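Long-range contact in putative phosphohistidine phosphatase SixA (PDB 2RFL), which probably acts as a phosphohistidine phosphatase of the histidine phosphatase superfamily, removing phosphate by way of a histidine nucleophile: residues Ala63-Gln68 / Val113-Thr118. Residues are numbered along the deposited sequence; the frame is centred on the assembly and turned at random.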
loop_
_atom_site.group_PDB
_atom_site.type_symbol
_atom_site.label_atom_id
_atom_site.label_comp_id
_atom_site.label_asym_id
_atom_site.label_seq_id
_atom_site.Cartn_x
_atom_site.Cartn_y
_atom_site.Cartn_z
ATOM N N ALA A 63 6.980 -10.954 1.612
ATOM C CA ALA A 63 6.695 -11.513 2.961
ATOM C C ALA A 63 5.283 -12.073 2.990
ATOM O O ALA A 63 4.358 -11.412 2.571
ATOM C CB ALA A 63 6.894 -10.494 4.063
ATOM N N ALA A 64 5.119 -13.298 3.464
ATOM C CA ALA A 64 3.808 -13.905 3.437
ATOM C C ALA A 64 2.677 -12.879 3.757
ATOM O O ALA A 64 1.749 -12.739 2.954
ATOM C CB ALA A 64 3.766 -15.046 4.317
ATOM N N ARG A 65 2.774 -12.137 4.870
ATOM C CA ARG A 65 1.718 -11.200 5.260
ATOM C C ARG A 65 1.405 -10.156 4.183
ATOM O O ARG A 65 0.360 -9.515 4.220
ATOM C CB ARG A 65 2.015 -10.509 6.605
ATOM C CG ARG A 65 3.043 -9.341 6.574
ATOM C CD ARG A 65 3.337 -8.847 8.055
ATOM N NE ARG A 65 4.646 -8.193 8.296
ATOM C CZ ARG A 65 5.808 -8.840 8.480
ATOM N NH1 ARG A 65 5.896 -10.179 8.442
ATOM N NH2 ARG A 65 6.912 -8.137 8.708
ATOM N N CYS A 66 2.301 -9.977 3.229
ATOM C CA CYS A 66 2.074 -8.975 2.200
ATOM C C CYS A 66 1.450 -9.710 1.073
ATOM O O CYS A 66 0.524 -9.237 0.462
ATOM C CB CYS A 66 3.374 -8.304 1.744
ATOM S SG CYS A 66 3.805 -6.857 2.734
ATOM N N ARG A 67 1.959 -10.900 0.841
ATOM C CA ARG A 67 1.468 -11.789 -0.161
ATOM C C ARG A 67 -0.053 -12.061 -0.009
ATOM O O ARG A 67 -0.813 -11.845 -0.938
ATOM C CB ARG A 67 2.318 -13.054 -0.112
ATOM C CG ARG A 67 3.634 -12.857 -0.812
ATOM C CD ARG A 67 4.286 -14.209 -1.006
ATOM N NE ARG A 67 5.449 -14.183 -1.884
ATOM C CZ ARG A 67 5.412 -14.293 -3.221
ATOM N NH1 ARG A 67 4.268 -14.411 -3.864
ATOM N NH2 ARG A 67 6.533 -14.282 -3.930
ATOM N N GLN A 68 -0.462 -12.473 1.199
ATOM C CA GLN A 68 -1.854 -12.748 1.544
ATOM C C GLN A 68 -2.643 -11.433 1.455
ATOM O O GLN A 68 -3.724 -11.417 0.833
ATOM C CB GLN A 68 -2.015 -13.398 2.927
ATOM C CG GLN A 68 -1.356 -14.764 3.146
ATOM C CD GLN A 68 -1.042 -15.057 4.661
ATOM O OE1 GLN A 68 -0.964 -14.168 5.523
ATOM N NE2 GLN A 68 -0.794 -16.284 4.940
ATOM N N VAL A 113 2.509 -2.528 -1.982
ATOM C CA VAL A 113 2.113 -3.312 -0.788
ATOM C C VAL A 113 3.363 -3.706 0.049
ATOM O O VAL A 113 4.075 -4.657 -0.245
ATOM C CB VAL A 113 1.258 -4.578 -1.170
ATOM C CG1 VAL A 113 0.768 -5.389 0.080
ATOM C CG2 VAL A 113 0.093 -4.190 -2.054
ATOM N N GLY A 114 3.608 -2.952 1.111
ATOM C CA GLY A 114 4.765 -3.196 1.994
ATOM C C GLY A 114 4.475 -2.780 3.418
ATOM O O GLY A 114 3.323 -2.825 3.854
ATOM N N HIS A 115 5.524 -2.350 4.122
ATOM C CA HIS A 115 5.527 -2.282 5.589
ATOM C C HIS A 115 5.935 -0.915 6.103
ATOM O O HIS A 115 6.667 -0.192 5.435
ATOM C CB HIS A 115 6.521 -3.290 6.232
ATOM C CG HIS A 115 6.640 -4.603 5.535
ATOM N ND1 HIS A 115 6.353 -5.796 6.160
ATOM C CD2 HIS A 115 7.098 -4.932 4.303
ATOM C CE1 HIS A 115 6.593 -6.803 5.340
ATOM N NE2 HIS A 115 7.039 -6.306 4.201
ATOM N N ASN A 116 5.462 -0.604 7.313
ATOM C CA ASN A 116 5.993 0.465 8.158
ATOM C C ASN A 116 7.432 0.147 8.617
ATOM O O ASN A 116 7.761 -1.013 8.775
ATOM C CB ASN A 116 5.072 0.665 9.378
ATOM C CG ASN A 116 3.968 1.711 9.139
ATOM O OD1 ASN A 116 3.949 2.430 8.130
ATOM N ND2 ASN A 116 3.059 1.811 10.090
ATOM N N PRO A 117 8.286 1.165 8.864
ATOM C CA PRO A 117 8.142 2.615 8.732
ATOM C C PRO A 117 8.191 3.079 7.286
ATOM O O PRO A 117 7.778 4.206 7.009
ATOM C CB PRO A 117 9.394 3.178 9.430
ATOM C CG PRO A 117 10.201 2.092 9.816
ATOM C CD PRO A 117 9.625 0.809 9.376
ATOM N N THR A 118 8.721 2.243 6.391
ATOM C CA THR A 118 8.862 2.623 4.991
ATOM C C THR A 118 7.577 3.131 4.327
ATOM O O THR A 118 7.615 4.068 3.558
ATOM C CB THR A 118 9.428 1.471 4.187
ATOM O OG1 THR A 118 10.273 0.705 5.045
ATOM C CG2 THR A 118 10.212 1.976 2.967
#
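H115 turns the ND1–CE1 edge of its imidazole onto a face of the R65 guanidinium, with the two planes 80° apart, an edge-on-face meeting. NE and NH2 flank the approach: R65 NH2 lies 3.5 Å from H115 ND1, but the pair touches without bonding. R65 gets there with CG between its backbone N and carbonyl carbon (chi1 78°), after which the chain runs extended to NE and brings the guanidinium up to the imidazole edge. Its NH2 makes a salt bridge to D28, which probably helps set the rotation of the guanidinium.

C66 covers one face of the same ring. Its SG stands 4.0 Å from the H115 ring centroid, 27° off the normal and leaning toward NE2. A63 closes in at the ring edge, its CB 3.9 Å from H115 CE1. This is the C-terminal end of a central strand of the alpha/beta sheet, where strand 109-114 gives way to a loop beside the first turn of helix 64-77. In the histidine phosphatase family such strand ends line the phosphate pocket, and R65 and H115, with H16 against the H115 ring, are consistent with one of the two arginines and both histidines of that pocket.

S61 OG is hydrogen-bonded to H115 NE2 and to A63 N, linking the imidazole to the start of the helix. A63 is the N-cap residue, and its O accepts from C66 N and R67 N. Toward V113, C66 SG sits 3.7 Å from V113 O, while V113 CG1 packs 4.2 Å from C66 CB.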